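Long-range contacts in hypothetical protein Atu3615 (Agrobacterium tumefaciens str. C58, PDB 1ZNP), which is of unknown function but belongs to the cupin superfamily and folds as a small domain built largely of beta strands, found here as a two-chain assembly: residues G23-T28 against T41-L46; Y45-G50 against Q109-L114; R57-V62 against P104-Q109; W65-G70 against L89-L94; A71-H76 against T118-T123. All blocks are in the same frame, centred on the assembly; numbering follows the deposited sequence.

Contact 1: residues G23-T28 against T41-L46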
# COMPACT_ATOMS: atom_id res chain seq x y z
N GLY A 23 6.36 13.06 16.95
CA GLY A 23 7.41 13.41 16.01
C GLY A 23 7.75 14.89 16.09
O GLY A 23 7.25 15.62 16.95
N PHE A 24 8.61 15.34 15.18
CA PHE A 24 9.02 16.74 15.13
C PHE A 24 8.75 17.27 13.73
O PHE A 24 8.81 16.53 12.75
CB PHE A 24 10.50 16.86 15.49
CG PHE A 24 10.86 16.22 16.79
CD1 PHE A 24 10.97 14.83 16.89
CD2 PHE A 24 11.00 16.99 17.94
CE1 PHE A 24 11.22 14.23 18.12
CE2 PHE A 24 11.25 16.40 19.17
CZ PHE A 24 11.36 15.01 19.26
N TYR A 25 8.47 18.56 13.62
CA TYR A 25 8.17 19.11 12.31
C TYR A 25 8.44 20.61 12.23
O TYR A 25 8.73 21.26 13.23
CB TYR A 25 6.70 18.85 11.97
CG TYR A 25 5.75 19.94 12.44
CD1 TYR A 25 5.08 20.73 11.52
CD2 TYR A 25 5.56 20.20 13.80
CE1 TYR A 25 4.23 21.75 11.93
CE2 TYR A 25 4.70 21.23 14.22
CZ TYR A 25 4.05 22.00 13.27
OH TYR A 25 3.21 23.02 13.65
N HIS A 26 8.33 21.14 11.02
CA HIS A 26 8.52 22.56 10.78
C HIS A 26 7.82 22.87 9.48
O HIS A 26 8.04 22.20 8.47
CB HIS A 26 10.01 22.91 10.67
CG HIS A 26 10.26 24.31 10.18
ND1 HIS A 26 10.05 25.42 10.97
CD2 HIS A 26 10.64 24.78 8.97
CE1 HIS A 26 10.29 26.51 10.27
NE2 HIS A 26 10.65 26.15 9.05
N GLN A 27 6.95 23.87 9.49
CA GLN A 27 6.24 24.25 8.27
C GLN A 27 7.24 25.05 7.45
O GLN A 27 7.87 25.98 7.96
CB GLN A 27 5.00 25.09 8.60
CG GLN A 27 4.19 25.49 7.38
CD GLN A 27 2.92 26.25 7.74
OE1 GLN A 27 2.02 25.71 8.39
NE2 GLN A 27 2.85 27.51 7.33
N THR A 28 7.39 24.68 6.19
CA THR A 28 8.34 25.35 5.32
C THR A 28 7.66 26.21 4.29
O THR A 28 8.31 26.97 3.59
CB THR A 28 9.18 24.33 4.56
OG1 THR A 28 8.31 23.50 3.79
CG2 THR A 28 9.97 23.45 5.53
N THR A 41 0.38 23.72 1.35
CA THR A 41 1.41 23.91 2.37
C THR A 41 2.38 22.74 2.26
O THR A 41 2.06 21.70 1.65
CB THR A 41 0.87 23.91 3.83
OG1 THR A 41 0.29 22.64 4.13
CG2 THR A 41 -0.16 25.03 4.04
N ALA A 42 3.57 22.92 2.82
CA ALA A 42 4.61 21.91 2.81
C ALA A 42 5.17 21.86 4.22
O ALA A 42 5.04 22.83 4.97
CB ALA A 42 5.71 22.25 1.79
N ILE A 43 5.83 20.76 4.57
CA ILE A 43 6.36 20.59 5.91
C ILE A 43 7.51 19.58 5.94
O ILE A 43 7.60 18.72 5.08
CB ILE A 43 5.20 20.08 6.82
CG1 ILE A 43 4.73 21.20 7.73
CG2 ILE A 43 5.58 18.80 7.54
CD1 ILE A 43 3.47 21.90 7.23
N TYR A 44 8.41 19.73 6.91
CA TYR A 44 9.50 18.79 7.12
C TYR A 44 8.95 18.02 8.32
O TYR A 44 8.40 18.63 9.24
CB TYR A 44 10.80 19.51 7.51
CG TYR A 44 11.69 19.93 6.36
CD1 TYR A 44 12.41 21.12 6.40
CD2 TYR A 44 11.77 19.15 5.20
CE1 TYR A 44 13.18 21.54 5.31
CE2 TYR A 44 12.53 19.56 4.12
CZ TYR A 44 13.23 20.75 4.17
OH TYR A 44 13.97 21.14 3.08
N TYR A 45 9.05 16.69 8.30
CA TYR A 45 8.52 15.88 9.39
C TYR A 45 9.48 14.72 9.69
O TYR A 45 10.04 14.12 8.78
CB TYR A 45 7.14 15.34 9.00
CG TYR A 45 6.42 14.58 10.10
CD1 TYR A 45 6.00 15.23 11.26
CD2 TYR A 45 6.14 13.22 9.96
CE1 TYR A 45 5.31 14.53 12.26
CE2 TYR A 45 5.45 12.52 10.95
CZ TYR A 45 5.04 13.18 12.09
OH TYR A 45 4.34 12.50 13.06
N LEU A 46 9.65 14.41 10.97
CA LEU A 46 10.57 13.35 11.36
C LEU A 46 10.11 12.44 12.49
O LEU A 46 9.56 12.90 13.50
CB LEU A 46 11.93 13.96 11.73
CG LEU A 46 13.02 12.99 12.22
CD1 LEU A 46 14.39 13.48 11.81
CD2 LEU A 46 12.94 12.86 13.72
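Phe-24 to Thr-28 pair with Ala-42 to Leu-46 as the two arms of a beta hairpin in the main sheet of this cupin-family domain. The short strand axes run at 155° to each other. Phe-24 with Leu-46 and His-26 with Tyr-44 are antiparallel hydrogen-bonded pairs, while Tyr-25 with Tyr-45 and Gln-27 with Ile-43 are non-hydrogen-bonded. Tyr-45 shows how one side chain spans the pairing. Its CB carries CG anti to the backbone N (chi1 -175°), and the ring then runs beside the neighbouring strand. CD1 lies 3.4 Å from Phe-24 O and 3.8 Å from Tyr-25 CB, which meets the ring edge in its plane. At the tip, OH bonds to Gly-22 O, just before segment 23-28. On the same face, Tyr-25 offers its own ring edge to Ile-43, with CD1 3.8 Å from CG1, and it stacks edge-to-face on His-19. Ile-43 CG1 also presses to 3.4 Å from Gln-27 CA, and its CD1 meets Gln-27 CG. The other face carries Phe-24, Leu-46 and Tyr-44, which touch helix 7-14. Towards Thr-28 the bonding geometry changes: Tyr-44 N reaches His-26 O at 2.9 Å, but Thr-28 N lies 3.2 Å from Ala-42 O and stands 46° out of that carbonyl's plane. Beside it, Thr-28 CG2 approaches Tyr-44 CD1 to 3.5 Å.

Contact 2: residues Y45-G50 against Q109-L114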
# COMPACT_ATOMS: atom_id res chain seq x y z
N TYR A 45 9.05 16.69 8.30
CA TYR A 45 8.52 15.88 9.39
C TYR A 45 9.48 14.72 9.69
O TYR A 45 10.04 14.12 8.78
CB TYR A 45 7.14 15.34 9.00
CG TYR A 45 6.42 14.58 10.10
CD1 TYR A 45 6.00 15.23 11.26
CD2 TYR A 45 6.14 13.22 9.96
CE1 TYR A 45 5.31 14.53 12.26
CE2 TYR A 45 5.45 12.52 10.95
CZ TYR A 45 5.04 13.18 12.09
OH TYR A 45 4.34 12.50 13.06
N LEU A 46 9.65 14.41 10.97
CA LEU A 46 10.57 13.35 11.36
C LEU A 46 10.11 12.44 12.49
O LEU A 46 9.56 12.90 13.50
CB LEU A 46 11.93 13.96 11.73
CG LEU A 46 13.02 12.99 12.22
CD1 LEU A 46 14.39 13.48 11.81
CD2 LEU A 46 12.94 12.86 13.72
N LEU A 47 10.34 11.15 12.32
CA LEU A 47 10.00 10.17 13.34
C LEU A 47 11.30 9.44 13.68
O LEU A 47 12.20 9.37 12.86
CB LEU A 47 8.96 9.18 12.82
CG LEU A 47 7.61 9.73 12.35
CD1 LEU A 47 6.83 8.61 11.71
CD2 LEU A 47 6.84 10.33 13.51
N GLU A 48 11.40 8.92 14.90
CA GLU A 48 12.60 8.19 15.32
C GLU A 48 12.10 6.88 15.86
O GLU A 48 10.91 6.69 16.02
CB GLU A 48 13.34 8.91 16.44
CG GLU A 48 13.18 10.41 16.47
CD GLU A 48 13.92 11.04 17.64
OE1 GLU A 48 13.68 12.23 17.92
OE2 GLU A 48 14.73 10.33 18.28
N LYS A 49 13.01 5.96 16.15
CA LYS A 49 12.58 4.69 16.69
C LYS A 49 11.84 5.00 17.98
O LYS A 49 12.28 5.83 18.77
CB LYS A 49 13.77 3.77 17.00
CG LYS A 49 13.34 2.35 17.40
CD LYS A 49 12.51 1.69 16.28
CE LYS A 49 11.87 0.37 16.72
NZ LYS A 49 10.87 0.55 17.82
N GLY A 50 10.71 4.34 18.17
CA GLY A 50 9.93 4.58 19.36
C GLY A 50 8.87 5.62 19.07
O GLY A 50 7.70 5.28 18.87
N GLN A 109 -4.86 8.25 9.20
CA GLN A 109 -3.47 7.93 8.91
C GLN A 109 -2.55 7.90 10.13
O GLN A 109 -2.72 8.68 11.06
CB GLN A 109 -2.92 8.92 7.89
CG GLN A 109 -2.92 10.36 8.36
CD GLN A 109 -2.26 11.30 7.37
OE1 GLN A 109 -1.11 11.10 6.98
NE2 GLN A 109 -2.99 12.33 6.96
N SER A 110 -1.59 6.98 10.11
CA SER A 110 -0.62 6.85 11.19
C SER A 110 0.64 6.27 10.58
O SER A 110 0.59 5.63 9.53
CB SER A 110 -1.13 5.94 12.30
OG SER A 110 -1.39 4.64 11.82
N ALA A 111 1.78 6.50 11.21
CA ALA A 111 3.03 6.00 10.68
C ALA A 111 4.08 5.76 11.75
O ALA A 111 3.93 6.19 12.89
CB ALA A 111 3.55 6.97 9.63
N GLU A 112 5.14 5.06 11.37
CA GLU A 112 6.23 4.78 12.28
C GLU A 112 7.48 4.53 11.45
O GLU A 112 7.41 4.02 10.33
CB GLU A 112 5.91 3.56 13.15
CG GLU A 112 5.63 2.31 12.36
CD GLU A 112 4.15 1.90 12.34
OE1 GLU A 112 3.86 0.81 11.79
OE2 GLU A 112 3.29 2.66 12.86
N SER A 113 8.63 4.92 11.99
CA SER A 113 9.90 4.73 11.32
C SER A 113 10.30 3.27 11.51
O SER A 113 10.02 2.68 12.55
CB SER A 113 10.96 5.65 11.92
OG SER A 113 12.23 5.44 11.32
N LEU A 114 10.96 2.68 10.52
CA LEU A 114 11.38 1.29 10.62
C LEU A 114 12.85 1.18 11.02
O LEU A 114 13.43 0.10 10.99
CB LEU A 114 11.13 0.57 9.30
CG LEU A 114 9.66 0.63 8.87
CD1 LEU A 114 9.47 -0.11 7.56
CD2 LEU A 114 8.78 0.03 9.94
O HOH W 1 8.44 5.84 14.55
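Leu-47 and Ser-113 form the centre of this contact, each directing its CB at the opposite strand. Ser-113 CB lies 4.0 Å from Leu-47 O and 4.2 Å from Leu-47 CB. The leucine's CG stands anti to its carbonyl carbon (chi1 -59°), and beyond it the CD1 branch runs over the backbone of strand 108-113. That methyl sits 3.9 Å from Glu-112 CA and 4.2 Å from Ala-111 CB. No direct hydrogen bond joins the two segments. A water takes that role: it accepts from Ser-113 N at 2.7 Å and donates to Glu-48 O at 3.0 Å, linking the two backbones where they are too far apart to pair. The axes explain the separation, since they approach to 6.0 Å at an angle of 60°: the strands cross and do not pair side by side. The crossing is consistent with a cupin beta barrel, in which strands 41-48 and 108-113 would approach each other across the interior. A second shell helps to position these groups. The main chain of Leu-47 bonds to Thr-118 on strand 117-124, and its side chain also rests on Ile-73. Ser-113 OG, anti to its backbone N (chi1 178°), turns to the hydroxyl of that same Thr-118, while CB is left for the leucine. Glu-112 directs its CB away from strand 41-48, its OE1 hydrogen-bonded to His-76 NE2, and Leu-114 touches Glu-95 of the second subunit.

Contact 3: residues R57-V62 against P104-Q109; sequences RVTDAV and PANCWQ
Arg-57 and Asn-106 bury the most surface here, with Ala-105 next. The arginine leaves its backbone with CG between the backbone N and the carbonyl carbon (chi1 69°), and its chain is extended from CG to NE. CD comes to 3.8 Å from the centroid of the six-membered ring of Trp-108, directly over the face, as a CH-pi contact. NE follows over the same face, 3.3 Å from Trp-108 CZ2, but the guanidinium is turned 85° to the ring plane, so it meets the indole by its edge and does not stack on it. Trp-108 also meets the ring of Trp-140. Asn-106 lies side by side with Arg-57, pointing the same way. Its backbone N bonds to Val-58 O at 2.8 Å, and its CB rests 3.3 Å from Thr-59 O. Ala-105 directs its CB toward residues 57-62: its CA makes a C-H...O contact with Ala-61 O at 3.4 Å, and its CB touches Val-62 CG2. Beside the one direct backbone bond, a water bridges the two segments. It accepts from Val-58 N at 2.7 Å and from Gln-109 NE2 at 2.9 Å, and donates to Cys-107 O at 2.8 Å. Gln-109 OE1 is held by Trp-65 NE1. Residues 104-109 bend because Pro-104 to Cys-107 form a type II beta turn, with Asn-106 at its third position and a positive phi of 59°. This is a turn between consecutive strands, 97-103 and 108-113, of the cupin domain, docked against the loop that leads from strand 56-58 into strand 63-68.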
# COMPACT_ATOMS: atom_id res chain seq x y z
N ARG A 57 -6.32 12.57 11.06
CA ARG A 57 -6.75 12.82 9.70
C ARG A 57 -6.90 14.32 9.42
O ARG A 57 -7.14 15.12 10.33
CB ARG A 57 -8.08 12.09 9.40
CG ARG A 57 -9.28 12.64 10.13
CD ARG A 57 -10.49 11.71 10.04
NE ARG A 57 -11.42 11.99 11.13
CZ ARG A 57 -12.25 13.03 11.19
NH1 ARG A 57 -12.31 13.92 10.21
NH2 ARG A 57 -13.00 13.21 12.26
N VAL A 58 -6.71 14.67 8.15
CA VAL A 58 -6.85 16.03 7.67
C VAL A 58 -8.20 15.94 6.97
O VAL A 58 -8.33 15.32 5.92
CB VAL A 58 -5.73 16.38 6.69
CG1 VAL A 58 -5.85 17.82 6.26
CG2 VAL A 58 -4.37 16.14 7.35
N THR A 59 -9.21 16.56 7.59
CA THR A 59 -10.59 16.49 7.10
C THR A 59 -10.94 16.96 5.71
O THR A 59 -11.77 16.34 5.05
CB THR A 59 -11.56 17.24 8.06
OG1 THR A 59 -11.29 18.65 8.02
CG2 THR A 59 -11.40 16.73 9.49
N ASP A 60 -10.31 18.02 5.23
CA ASP A 60 -10.67 18.57 3.93
C ASP A 60 -9.54 18.78 2.93
O ASP A 60 -9.62 19.66 2.07
CB ASP A 60 -11.38 19.89 4.15
CG ASP A 60 -10.64 20.78 5.14
OD1 ASP A 60 -11.31 21.51 5.90
OD2 ASP A 60 -9.39 20.77 5.16
N ALA A 61 -8.50 17.98 3.03
CA ALA A 61 -7.39 18.13 2.11
C ALA A 61 -6.61 16.85 2.01
O ALA A 61 -6.54 16.07 2.97
CB ALA A 61 -6.49 19.26 2.58
N VAL A 62 -6.04 16.65 0.83
CA VAL A 62 -5.21 15.50 0.50
C VAL A 62 -3.77 15.78 0.96
O VAL A 62 -3.21 16.86 0.71
CB VAL A 62 -5.18 15.29 -1.03
CG1 VAL A 62 -4.14 14.23 -1.40
CG2 VAL A 62 -6.56 14.89 -1.52
N PRO A 104 -5.52 10.13 0.78
CA PRO A 104 -6.70 10.89 0.35
C PRO A 104 -7.28 11.70 1.51
O PRO A 104 -6.97 11.45 2.67
CB PRO A 104 -7.64 9.80 -0.18
CG PRO A 104 -7.27 8.61 0.61
CD PRO A 104 -5.76 8.68 0.65
N ALA A 105 -8.12 12.68 1.17
CA ALA A 105 -8.74 13.56 2.16
C ALA A 105 -9.66 12.86 3.15
O ALA A 105 -10.40 11.93 2.81
CB ALA A 105 -9.49 14.68 1.46
N ASN A 106 -9.61 13.33 4.40
CA ASN A 106 -10.40 12.80 5.49
C ASN A 106 -10.16 11.33 5.78
O ASN A 106 -10.98 10.68 6.42
CB ASN A 106 -11.89 13.02 5.25
CG ASN A 106 -12.71 12.88 6.52
OD1 ASN A 106 -13.88 12.49 6.48
ND2 ASN A 106 -12.11 13.21 7.65
N CYS A 107 -9.04 10.79 5.31
CA CYS A 107 -8.72 9.39 5.56
C CYS A 107 -7.80 9.28 6.78
O CYS A 107 -6.83 10.01 6.90
CB CYS A 107 -8.02 8.79 4.35
SG CYS A 107 -7.29 7.17 4.66
N TRP A 108 -8.10 8.35 7.68
CA TRP A 108 -7.27 8.16 8.86
C TRP A 108 -5.85 7.75 8.46
O TRP A 108 -5.67 6.98 7.51
CB TRP A 108 -7.88 7.10 9.78
CG TRP A 108 -9.10 7.54 10.54
CD1 TRP A 108 -10.40 7.20 10.28
CD2 TRP A 108 -9.14 8.42 11.66
NE1 TRP A 108 -11.24 7.81 11.18
CE2 TRP A 108 -10.49 8.57 12.03
CE3 TRP A 108 -8.15 9.11 12.39
CZ2 TRP A 108 -10.89 9.37 13.11
CZ3 TRP A 108 -8.55 9.90 13.46
CH2 TRP A 108 -9.91 10.03 13.81
N GLN A 109 -4.86 8.25 9.20
CA GLN A 109 -3.47 7.93 8.91
C GLN A 109 -2.55 7.90 10.13
O GLN A 109 -2.72 8.68 11.06
CB GLN A 109 -2.92 8.92 7.89
CG GLN A 109 -2.92 10.36 8.36
CD GLN A 109 -2.26 11.30 7.37
OE1 GLN A 109 -1.11 11.10 6.98
NE2 GLN A 109 -2.99 12.33 6.96
O HOH W 2 -5.83 12.65 6.51
O HOH W 3 -5.55 13.42 3.96

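Contact 4: residues W65-G70 against L89-L94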
# COMPACT_ATOMS: atom_id res chain seq x y z
N TRP A 65 2.86 12.22 1.21
CA TRP A 65 4.10 11.98 1.94
C TRP A 65 5.27 11.78 0.99
O TRP A 65 5.12 11.16 -0.06
CB TRP A 65 3.95 10.76 2.85
CG TRP A 65 3.11 10.99 4.09
CD1 TRP A 65 1.80 11.38 4.14
CD2 TRP A 65 3.52 10.80 5.45
NE1 TRP A 65 1.37 11.43 5.44
CE2 TRP A 65 2.41 11.08 6.27
CE3 TRP A 65 4.73 10.40 6.05
CZ2 TRP A 65 2.46 10.99 7.66
CZ3 TRP A 65 4.78 10.31 7.44
CH2 TRP A 65 3.65 10.61 8.22
N HIS A 66 6.42 12.33 1.35
CA HIS A 66 7.62 12.23 0.52
C HIS A 66 8.81 11.79 1.38
O HIS A 66 9.10 12.41 2.41
CB HIS A 66 7.95 13.58 -0.13
CG HIS A 66 6.79 14.22 -0.84
ND1 HIS A 66 5.80 14.90 -0.17
CD2 HIS A 66 6.47 14.28 -2.15
CE1 HIS A 66 4.92 15.36 -1.04
NE2 HIS A 66 5.31 15.00 -2.24
N TYR A 67 9.49 10.73 0.95
CA TYR A 67 10.64 10.22 1.68
C TYR A 67 11.89 11.03 1.34
O TYR A 67 12.15 11.29 0.17
CB TYR A 67 10.88 8.75 1.33
CG TYR A 67 12.25 8.27 1.73
CD1 TYR A 67 13.35 8.45 0.88
CD2 TYR A 67 12.47 7.70 2.98
CE1 TYR A 67 14.64 8.08 1.28
CE2 TYR A 67 13.75 7.32 3.39
CZ TYR A 67 14.83 7.51 2.53
OH TYR A 67 16.09 7.17 2.97
N TYR A 68 12.68 11.42 2.35
CA TYR A 68 13.89 12.18 2.06
C TYR A 68 15.15 11.48 2.52
O TYR A 68 16.13 11.41 1.78
CB TYR A 68 13.87 13.58 2.70
CG TYR A 68 12.81 14.54 2.17
CD1 TYR A 68 12.45 14.56 0.83
CD2 TYR A 68 12.18 15.44 3.03
CE1 TYR A 68 11.48 15.45 0.34
CE2 TYR A 68 11.22 16.33 2.56
CZ TYR A 68 10.86 16.34 1.23
OH TYR A 68 9.88 17.20 0.79
N ALA A 69 15.13 10.95 3.73
CA ALA A 69 16.30 10.31 4.30
C ALA A 69 15.97 9.39 5.46
O ALA A 69 14.86 9.43 6.01
CB ALA A 69 17.28 11.37 4.76
N GLY A 70 16.94 8.56 5.84
CA GLY A 70 16.72 7.63 6.92
C GLY A 70 16.10 6.32 6.45
O GLY A 70 16.04 6.04 5.25
N LEU A 89 6.88 3.36 2.80
CA LEU A 89 7.36 4.60 2.21
C LEU A 89 8.87 4.60 2.29
O LEU A 89 9.43 4.58 3.38
CB LEU A 89 6.82 5.79 2.99
CG LEU A 89 7.29 7.17 2.54
CD1 LEU A 89 6.71 7.49 1.18
CD2 LEU A 89 6.87 8.20 3.57
N GLY A 90 9.53 4.62 1.13
CA GLY A 90 10.98 4.61 1.11
C GLY A 90 11.52 4.65 -0.29
O GLY A 90 10.76 4.72 -1.25
N PRO A 91 12.85 4.60 -0.45
CA PRO A 91 13.47 4.65 -1.78
C PRO A 91 13.72 3.31 -2.47
O PRO A 91 14.02 3.29 -3.66
CB PRO A 91 14.76 5.40 -1.50
CG PRO A 91 15.17 4.82 -0.18
CD PRO A 91 13.86 4.78 0.60
N ALA A 92 13.63 2.19 -1.75
CA ALA A 92 13.89 0.87 -2.34
C ALA A 92 12.74 0.45 -3.27
O ALA A 92 11.98 -0.48 -3.00
CB ALA A 92 14.09 -0.17 -1.24
N ILE A 93 12.67 1.17 -4.38
CA ILE A 93 11.65 1.00 -5.40
C ILE A 93 11.52 -0.40 -6.03
O ILE A 93 10.47 -0.75 -6.57
CB ILE A 93 11.88 2.08 -6.49
CG1 ILE A 93 10.54 2.62 -6.97
CG2 ILE A 93 12.73 1.54 -7.63
CD1 ILE A 93 9.80 3.42 -5.91
N LEU A 94 12.57 -1.21 -5.94
CA LEU A 94 12.55 -2.55 -6.51
C LEU A 94 12.20 -3.61 -5.46
O LEU A 94 12.21 -4.81 -5.75
CB LEU A 94 13.91 -2.89 -7.13
CG LEU A 94 14.53 -1.86 -8.09
CD1 LEU A 94 15.88 -2.38 -8.58
CD2 LEU A 94 13.59 -1.59 -9.27
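Pro-91 sets its CD over the face of the Tyr-67 ring, the two side chains crossing obliquely: CD sits 3.5 Å from the ring centroid and only 14° off its normal, a CH-pi contact over the centre. Pro-91 CG comes 3.6 Å from Tyr-67 CE1, and Gly-90 CA adds a looser, off-centre contact. The ring lies between the proline's CD and the main chain of its own segment, Ala-69 N standing toward the rim of the second face. Its CG is anti to the backbone N (chi1 164°), and from there the ring reaches past Gly-90. At the tip, OH donates to Gly-70 O in the carbonyl plane, on a lone pair, at a modelled 2.5 Å, shorter than usual and so uncertain in length; this would tether the phenol to the chain just beyond it. That turn begins with a classic beta bulge, where Tyr-68 and Ala-69 both face Leu-119 of the main sheet. Trp-65 and Leu-89 meet differently, at about a right angle. The leucine's CD2 lies 3.9 Å from Trp-65 CE3 and equally far from its CB, while the indole N is engaged by Gln-109. Leu-89 CG also reaches Tyr-67 CB at 4.1 Å. No hydrogen bond crosses this contact. Strand 63-68 and the loop after strand 85-89 are thus joined by dispersion and CH-pi attraction, probably helped by the polarisation of the proline CD hydrogens next to nitrogen.

Contact 5: residues A71-H76 against T118-T123; sequences APIALH and TLVGCT
Thr-118 packs tightly against Ala-71 and Ile-73, and nearly all of the contact is concentrated there. With OG1 anti to its carbonyl carbon (chi1 -59°), the hydroxyl points to Ala-71 O and donates to it at a modelled 2.5 Å, a very short bond whose exact length should be taken with caution. The CG2 methyl of Thr-118 is also close to this carbonyl, at 3.3 Å from Ala-71 O. Ile-73 closes over the threonine from the side, crossing it obliquely: its CD1 lies 3.5 Å from Thr-118 CG2 and 3.6 Å from Thr-118 CB, while its CG1 comes within 3.5 Å of OG1. The looser part begins at the next inward-facing residue, where Ile-73 CD1 and Val-120 CG1 are 4.1 Å apart. Beyond that pair the strands diverge, and Ala-74 to His-76 no longer touch Gly-121 to Thr-123. The large indole of Trp-65 comes between, touching Leu-75 on one strand and both Val-120 and Cys-122 on the other. Ala-71 and Pro-72 form the partly exposed side, probably near one end of the barrel. Ala-74 and His-76, by contrast, are buried, packing on Gly-96 and Arg-98 of the second subunit. This is consistent with strands 73-78 and 117-124 facing each other across the interior of a cupin barrel. A buried hydroxyl, that of Thr-118, thus appears to be satisfied at Ala-71 O and Ser-113 OG while the methyl packs on Ile-73.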
# COMPACT_ATOMS: atom_id res chain seq x y z
N ALA A 71 15.65 5.53 7.41
CA ALA A 71 15.03 4.24 7.15
C ALA A 71 13.64 4.43 6.54
O ALA A 71 13.06 5.51 6.63
CB ALA A 71 14.91 3.45 8.48
N PRO A 72 13.11 3.38 5.91
CA PRO A 72 11.77 3.57 5.33
C PRO A 72 10.74 3.71 6.44
O PRO A 72 11.06 3.57 7.62
CB PRO A 72 11.56 2.30 4.50
CG PRO A 72 12.45 1.28 5.18
CD PRO A 72 13.69 2.09 5.49
N ILE A 73 9.51 3.99 6.06
CA ILE A 73 8.44 4.16 7.02
C ILE A 73 7.26 3.26 6.68
O ILE A 73 7.06 2.87 5.53
CB ILE A 73 7.95 5.64 7.05
CG1 ILE A 73 8.61 6.39 8.22
CG2 ILE A 73 6.42 5.72 7.13
CD1 ILE A 73 8.20 7.84 8.32
N ALA A 74 6.49 2.91 7.70
CA ALA A 74 5.29 2.13 7.49
C ALA A 74 4.16 3.15 7.65
O ALA A 74 3.96 3.71 8.74
CB ALA A 74 5.19 1.05 8.52
N LEU A 75 3.46 3.41 6.55
CA LEU A 75 2.36 4.36 6.53
C LEU A 75 1.06 3.57 6.45
O LEU A 75 0.88 2.74 5.56
CB LEU A 75 2.49 5.29 5.32
CG LEU A 75 1.57 6.50 5.28
CD1 LEU A 75 1.82 7.40 6.45
CD2 LEU A 75 1.81 7.26 4.00
N HIS A 76 0.17 3.81 7.41
CA HIS A 76 -1.11 3.11 7.49
C HIS A 76 -2.26 4.05 7.16
O HIS A 76 -2.35 5.14 7.71
CB HIS A 76 -1.28 2.55 8.89
CG HIS A 76 -0.07 1.81 9.39
ND1 HIS A 76 0.30 0.57 8.91
CD2 HIS A 76 0.86 2.14 10.32
CE1 HIS A 76 1.40 0.17 9.52
NE2 HIS A 76 1.76 1.10 10.38
N THR A 118 13.44 8.76 10.17
CA THR A 118 13.01 8.98 8.81
C THR A 118 12.61 10.45 8.71
O THR A 118 11.77 10.94 9.47
CB THR A 118 11.80 8.11 8.42
OG1 THR A 118 12.12 6.72 8.57
CG2 THR A 118 11.42 8.36 6.96
N LEU A 119 13.26 11.14 7.78
CA LEU A 119 12.98 12.54 7.51
C LEU A 119 12.05 12.50 6.30
O LEU A 119 12.39 11.90 5.28
CB LEU A 119 14.26 13.27 7.12
CG LEU A 119 14.32 14.80 7.21
CD1 LEU A 119 15.13 15.36 6.06
CD2 LEU A 119 12.93 15.40 7.21
N VAL A 120 10.89 13.13 6.40
CA VAL A 120 9.99 13.16 5.28
C VAL A 120 9.45 14.56 5.04
O VAL A 120 9.68 15.48 5.83
CB VAL A 120 8.77 12.22 5.49
CG1 VAL A 120 9.23 10.79 5.71
CG2 VAL A 120 7.96 12.68 6.67
N GLY A 121 8.74 14.70 3.94
CA GLY A 121 8.10 15.94 3.59
C GLY A 121 6.62 15.63 3.44
O GLY A 121 6.25 14.50 3.09
N CYS A 122 5.78 16.62 3.72
CA CYS A 122 4.34 16.45 3.59
C CYS A 122 3.75 17.67 2.93
O CYS A 122 3.97 18.80 3.37
CB CYS A 122 3.70 16.24 4.96
SG CYS A 122 4.05 14.63 5.75
N THR A 123 3.00 17.44 1.86
CA THR A 123 2.36 18.51 1.13
C THR A 123 0.85 18.31 1.19
O THR A 123 0.31 17.27 0.79
CB THR A 123 2.82 18.57 -0.36
OG1 THR A 123 2.61 17.29 -0.98
CG2 THR A 123 4.29 18.92 -0.48

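Contact 1 is the surface hairpin of the set, built on regular backbone pairing, whereas contacts 2, 4 and 5 are buried and rely mainly on side chains. Contact 3 is partly buried and mixes a turn, waters and an arginine over an indole. Contacts 1 and 2 share strand 41-48, including Tyr-45 and Leu-46, and contacts 2 and 3 share Gln-109 on strand 108-113. Trp-65 of contact 4 ties into contacts 1 and 2, packing on Tyr-45 and bonding to Gln-109. Contacts 4 and 5, whose centres are about 7 Å apart, are joined by a probable backbone hydrogen bond from Ile-73 N to Leu-89 O.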